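PDB 6QGI: VP5 from Halorubrum pleomorphic virus 2, which is an envelope protein of a haloarchaeal pleomorphic virus that probably drives fusion of the viral membrane with that of the host cell. Local coordinates for residues Met283-Ala286 with Ile287-Ile291; Glu491-Glu494 with Gln495-Ser498. All coordinates share one frame; numbering follows the deposited sequence.

Interaction 1: residues Met283-Ala286 with Ile287-Ile291; sequences MSQA and IADLI
Gln-285 and Asp-289, one helical turn apart, cross at about a right angle, and the amide of the first donates to the carboxylate of the second: NE2 of Gln-285 lies 2.8 Å from OD1 of Asp-289, with an N-H...O angle of 160°. OD1 sits practically in the plane of the glutamine amide, yet the amide comes in from above the carboxylate plane, and the two flat groups are turned 48° against each other. A bend at chi2 turns the glutamine chain forward along the helix, bringing NE2 3.6 Å from CB of Ala-288. Beneath this bridge runs the first turn of backbone bonding, from Asp-289 N to Gln-285 O and from Leu-290 N to Ala-286 O.

On another side of the turn the contact is apolar. The Met-283 chain bends at chi3 (-89°) and lays its terminal methyl against the helix, where CE is 3.5 Å from CG2 of Ile-287 and 3.7 Å from CB of Ala-288. Ile-287 meets the thioether crosswise, and its CG2 also packs 3.4 Å from OG of Ser-284, the N-cap residue. That hydroxyl bonds to Gln-497 and does not cap the helix.

Around this short helix 285-292, Arg-21 forms a salt bridge with OD2 of Asp-289, helix 270-279 covers Gln-285 and Ala-288 through Met-277, Thr-436 of strand 434-439 touches Ala-286, Ile-287 and Leu-290, and Tyr-493 of helix 476-496 packs on Met-283, Ile-287 and Ile-291.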
ATOM      1  N   MET A 283      -0.457  18.434  -1.508  1.00 39.08           N
ATOM      2  CA  MET A 283      -1.052  17.332  -2.260  1.00 37.00           C
ATOM      3  C   MET A 283      -0.846  16.001  -1.518  1.00 36.76           C
ATOM      4  O   MET A 283       0.080  15.875  -0.706  1.00 35.32           O
ATOM      5  CB  MET A 283      -0.509  17.260  -3.707  1.00 39.36           C
ATOM      6  CG  MET A 283       0.984  16.986  -3.813  1.00 42.68           C
ATOM      7  SD  MET A 283       1.528  16.718  -5.519  1.00 47.42           S
ATOM      8  CE  MET A 283       1.317  15.030  -5.651  1.00 42.87           C
ATOM      9  N   SER A 284      -1.727  15.022  -1.803  1.00 31.05           N
ATOM     10  CA  SER A 284      -1.682  13.670  -1.250  1.00 28.73           C
ATOM     11  C   SER A 284      -0.299  13.058  -1.535  1.00 30.10           C
ATOM     12  O   SER A 284       0.193  13.129  -2.664  1.00 28.64           O
ATOM     13  CB  SER A 284      -2.813  12.829  -1.830  1.00 31.87           C
ATOM     14  OG  SER A 284      -2.788  12.822  -3.248  1.00 40.42           O
ATOM     15  N   GLN A 285       0.352  12.544  -0.476  1.00 25.70           N
ATOM     16  CA  GLN A 285       1.729  12.052  -0.470  1.00 24.53           C
ATOM     17  C   GLN A 285       2.004  10.803  -1.318  1.00 27.52           C
ATOM     18  O   GLN A 285       3.079  10.730  -1.913  1.00 26.42           O
ATOM     19  CB  GLN A 285       2.193  11.796   0.971  1.00 25.23           C
ATOM     20  CG  GLN A 285       3.712  11.867   1.169  1.00 36.69           C
ATOM     21  CD  GLN A 285       4.354  13.061   0.506  1.00 53.86           C
ATOM     22  OE1 GLN A 285       4.002  14.216   0.764  1.00 51.81           O
ATOM     23  NE2 GLN A 285       5.305  12.801  -0.377  1.00 45.82           N
ATOM     24  N   ALA A 286       1.090   9.819  -1.349  1.00 24.33           N
ATOM     25  CA  ALA A 286       1.321   8.583  -2.104  1.00 23.80           C
ATOM     26  C   ALA A 286       1.553   8.845  -3.607  1.00 28.26           C
ATOM     27  O   ALA A 286       2.455   8.226  -4.178  1.00 27.90           O
ATOM     28  CB  ALA A 286       0.178   7.605  -1.899  1.00 24.11           C
ATOM     29  N   ILE A 287       0.805   9.790  -4.232  1.00 24.87           N
ATOM     30  CA  ILE A 287       1.028  10.090  -5.653  1.00 25.07           C
ATOM     31  C   ILE A 287       2.358  10.869  -5.815  1.00 28.54           C
ATOM     32  O   ILE A 287       3.107  10.569  -6.745  1.00 28.11           O
ATOM     33  CB  ILE A 287      -0.177  10.758  -6.384  1.00 28.91           C
ATOM     34  CG1 ILE A 287       0.072  10.919  -7.913  1.00 29.75           C
ATOM     35  CG2 ILE A 287      -0.608  12.076  -5.745  1.00 30.45           C
ATOM     36  CD1 ILE A 287       0.373   9.630  -8.707  1.00 32.43           C
ATOM     37  N   ALA A 288       2.688  11.778  -4.866  1.00 25.08           N
ATOM     38  CA  ALA A 288       3.958  12.513  -4.854  1.00 25.40           C
ATOM     39  C   ALA A 288       5.133  11.526  -4.812  1.00 29.75           C
ATOM     40  O   ALA A 288       6.083  11.670  -5.575  1.00 30.49           O
ATOM     41  CB  ALA A 288       4.008  13.457  -3.660  1.00 26.26           C
ATOM     42  N   ASP A 289       5.008  10.479  -3.978  1.00 25.81           N
ATOM     43  CA  ASP A 289       5.977   9.403  -3.810  1.00 24.75           C
ATOM     44  C   ASP A 289       6.012   8.485  -5.047  1.00 28.35           C
ATOM     45  O   ASP A 289       7.099   8.069  -5.452  1.00 28.28           O
ATOM     46  CB  ASP A 289       5.665   8.597  -2.532  1.00 25.95           C
ATOM     47  CG  ASP A 289       5.884   9.336  -1.214  1.00 37.44           C
ATOM     48  OD1 ASP A 289       6.549  10.404  -1.225  1.00 39.00           O
ATOM     49  OD2 ASP A 289       5.387   8.852  -0.172  1.00 42.26           O
ATOM     50  N   LEU A 290       4.839   8.194  -5.659  1.00 24.69           N
ATOM     51  CA  LEU A 290       4.744   7.373  -6.873  1.00 24.49           C
ATOM     52  C   LEU A 290       5.400   8.068  -8.079  1.00 29.66           C
ATOM     53  O   LEU A 290       5.994   7.383  -8.913  1.00 29.31           O
ATOM     54  CB  LEU A 290       3.286   7.002  -7.205  1.00 24.44           C
ATOM     55  CG  LEU A 290       2.662   5.832  -6.419  1.00 28.05           C
ATOM     56  CD1 LEU A 290       1.203   5.685  -6.753  1.00 28.12           C
ATOM     57  CD2 LEU A 290       3.371   4.499  -6.700  1.00 29.50           C
ATOM     58  N   ILE A 291       5.308   9.419  -8.162  1.00 27.49           N
ATOM     59  CA  ILE A 291       5.943  10.214  -9.226  1.00 28.29           C
ATOM     60  C   ILE A 291       7.462  10.160  -8.998  1.00 32.35           C
ATOM     61  O   ILE A 291       8.210   9.934  -9.948  1.00 32.47           O
ATOM     62  CB  ILE A 291       5.386  11.672  -9.293  1.00 32.20           C
ATOM     63  CG1 ILE A 291       3.921  11.680  -9.787  1.00 32.88           C
ATOM     64  CG2 ILE A 291       6.260  12.601 -10.173  1.00 33.15           C
ATOM     65  CD1 ILE A 291       3.098  12.836  -9.264  1.00 41.09           C
TER

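Interaction 2: residues Glu491-Glu494 with Gln495-Ser498; sequences EKYE and QSQS
Ser-496 and Ser-498 turn their hydroxyls back onto carbonyls of the preceding helical turn, and these two side-chain bonds distinguish the end of helix 476-496. OG of Ser-496 donates to O of Tyr-493 at 2.9 Å, well off the carbonyl direction, with a C=O...OG angle of 109°; with chi1 at 67° the hydroxyl lies between its own backbone N and carbonyl carbon, within reach of that oxygen. OG of Ser-498 reaches O of Glu-494 at 2.8 Å and lies nearly in line with that carbonyl, at a C=O...OG angle of 161°.

Backbone bonds make up the second group. Gln-495 N donates to Glu-491 O, Ser-496 N to Lys-492 O at a longer 3.2 Å, and Gln-497 N to Tyr-493 O at 3.0 Å. Gln-497 is the first residue to leave helical geometry, yet its N-H still completes this last turn.

Close packing without further bonding forms the third group. The extended Gln-495 side chain runs back alongside the preceding turn, its CG 3.3 Å from O of Glu-491. CB of Gln-497 rests 3.3 Å from Tyr-493 O. The far ends of Tyr-493 and Gln-497 turn to other parts of the chain, the phenol hydroxyl bonding to Thr-317 and the amide to Ser-284.

Tyr-493 O thus accepts two donors, Ser-496 OG and Gln-497 N, from the same face of its carbonyl plane. One hydroxyl adds to an amide bond at Tyr-493 O and the other bonds Glu-494 O, so side chains supplement the backbone bonding where the helix ends, on a largely exposed surface.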
ATOM      1  N   GLU A 491       3.463  19.842 -10.321  1.00 39.56           N
ATOM      2  CA  GLU A 491       2.623  21.024 -10.549  1.00 40.87           C
ATOM      3  C   GLU A 491       1.224  20.629 -11.061  1.00 45.13           C
ATOM      4  O   GLU A 491       0.234  21.194 -10.589  1.00 45.56           O
ATOM      5  CB  GLU A 491       3.293  21.998 -11.525  1.00 43.63           C
ATOM      6  CG  GLU A 491       4.386  22.843 -10.886  1.00 56.75           C
ATOM      7  CD  GLU A 491       5.175  23.755 -11.810  1.00 81.08           C
ATOM      8  OE1 GLU A 491       5.268  23.454 -13.022  1.00 75.41           O
ATOM      9  OE2 GLU A 491       5.718  24.769 -11.311  1.00 75.49           O
ATOM     10  N   LYS A 492       1.145  19.627 -11.973  1.00 40.77           N
ATOM     11  CA  LYS A 492      -0.108  19.107 -12.534  1.00 40.96           C
ATOM     12  C   LYS A 492      -1.036  18.579 -11.437  1.00 44.62           C
ATOM     13  O   LYS A 492      -2.232  18.885 -11.453  1.00 45.13           O
ATOM     14  CB  LYS A 492       0.166  17.994 -13.559  1.00 43.20           C
ATOM     15  CG  LYS A 492       0.619  18.496 -14.924  1.00 60.45           C
ATOM     16  CD  LYS A 492       1.118  17.355 -15.802  1.00 69.33           C
ATOM     17  CE  LYS A 492       1.801  17.842 -17.055  1.00 82.07           C
ATOM     18  NZ  LYS A 492       2.106  16.715 -17.974  1.00 92.23           N
ATOM     19  N   TYR A 493      -0.482  17.808 -10.477  1.00 39.93           N
ATOM     20  CA  TYR A 493      -1.250  17.246  -9.366  1.00 39.00           C
ATOM     21  C   TYR A 493      -1.571  18.301  -8.316  1.00 44.56           C
ATOM     22  O   TYR A 493      -2.653  18.249  -7.731  1.00 44.44           O
ATOM     23  CB  TYR A 493      -0.530  16.053  -8.732  1.00 38.28           C
ATOM     24  CG  TYR A 493      -0.823  14.757  -9.452  1.00 38.82           C
ATOM     25  CD1 TYR A 493      -2.020  14.078  -9.247  1.00 40.02           C
ATOM     26  CD2 TYR A 493       0.071  14.238 -10.384  1.00 39.30           C
ATOM     27  CE1 TYR A 493      -2.313  12.904  -9.934  1.00 39.85           C
ATOM     28  CE2 TYR A 493      -0.196  13.046 -11.055  1.00 39.75           C
ATOM     29  CZ  TYR A 493      -1.399  12.391 -10.839  1.00 47.59           C
ATOM     30  OH  TYR A 493      -1.699  11.221 -11.490  1.00 49.15           O
ATOM     31  N   GLU A 494      -0.654  19.268  -8.099  1.00 42.04           N
ATOM     32  CA  GLU A 494      -0.832  20.374  -7.154  1.00 42.66           C
ATOM     33  C   GLU A 494      -1.948  21.311  -7.623  1.00 48.39           C
ATOM     34  O   GLU A 494      -2.669  21.861  -6.791  1.00 48.40           O
ATOM     35  CB  GLU A 494       0.480  21.148  -6.962  1.00 44.36           C
ATOM     36  CG  GLU A 494       1.463  20.430  -6.054  1.00 55.19           C
ATOM     37  CD  GLU A 494       2.410  21.323  -5.277  1.00 82.90           C
ATOM     38  OE1 GLU A 494       1.935  22.073  -4.394  1.00 84.31           O
ATOM     39  OE2 GLU A 494       3.634  21.254  -5.535  1.00 78.65           O
ATOM     40  N   GLN A 495      -2.104  21.467  -8.953  1.00 46.29           N
ATOM     41  CA  GLN A 495      -3.151  22.287  -9.566  1.00 47.83           C
ATOM     42  C   GLN A 495      -4.514  21.602  -9.432  1.00 51.46           C
ATOM     43  O   GLN A 495      -5.487  22.255  -9.052  1.00 51.99           O
ATOM     44  CB  GLN A 495      -2.837  22.562 -11.048  1.00 50.19           C
ATOM     45  CG  GLN A 495      -1.843  23.704 -11.277  1.00 68.70           C
ATOM     46  CD  GLN A 495      -1.112  23.605 -12.602  1.00 89.51           C
ATOM     47  OE1 GLN A 495      -1.659  23.175 -13.628  1.00 86.42           O
ATOM     48  NE2 GLN A 495       0.149  24.019 -12.611  1.00 78.82           N
ATOM     49  N   SER A 496      -4.575  20.287  -9.725  1.00 46.82           N
ATOM     50  CA  SER A 496      -5.804  19.489  -9.661  1.00 46.21           C
ATOM     51  C   SER A 496      -6.325  19.293  -8.225  1.00 48.64           C
ATOM     52  O   SER A 496      -7.538  19.158  -8.044  1.00 48.64           O
ATOM     53  CB  SER A 496      -5.591  18.125 -10.315  1.00 48.40           C
ATOM     54  OG  SER A 496      -4.670  17.322  -9.593  1.00 53.47           O
ATOM     55  N   GLN A 497      -5.422  19.280  -7.218  1.00 43.12           N
ATOM     56  CA  GLN A 497      -5.786  19.045  -5.817  1.00 41.79           C
ATOM     57  C   GLN A 497      -6.103  20.334  -5.024  1.00 46.80           C
ATOM     58  O   GLN A 497      -6.221  20.275  -3.794  1.00 46.13           O
ATOM     59  CB  GLN A 497      -4.692  18.235  -5.106  1.00 41.44           C
ATOM     60  CG  GLN A 497      -4.709  16.763  -5.514  1.00 49.79           C
ATOM     61  CD  GLN A 497      -3.950  15.842  -4.595  1.00 62.73           C
ATOM     62  OE1 GLN A 497      -3.896  16.027  -3.377  1.00 57.60           O
ATOM     63  NE2 GLN A 497      -3.384  14.793  -5.161  1.00 52.72           N
ATOM     64  N   SER A 498      -6.303  21.472  -5.720  1.00 44.83           N
ATOM     65  CA  SER A 498      -6.643  22.757  -5.095  1.00 68.66           C
ATOM     66  C   SER A 498      -7.411  23.653  -6.066  1.00 99.77           C
ATOM     67  O   SER A 498      -6.904  23.990  -7.134  1.00 65.40           O
ATOM     68  CB  SER A 498      -5.390  23.469  -4.591  1.00 71.87           C
ATOM     69  OG  SER A 498      -4.459  23.673  -5.640  1.00 79.84           O
TER

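Interaction 1 comes first along the chain, at the start of helix 285-292, and interaction 2 follows roughly 200 residues later, at the end of helix 476-496; their centres are about 11 Å apart. They touch directly. NE2 of Gln-497 lies 2.8 Å from OG of Ser-284, probably a hydrogen bond, and the Tyr-493 ring packs against Ile-287 and Ile-291, with CD2 of Tyr-493 3.5 Å from CD1 of Ile-291. The beginning of one helix is therefore joined to the end of the other by a polar contact beside an apolar one, so two helices far apart in sequence are held side by side near the C-terminal end of the model.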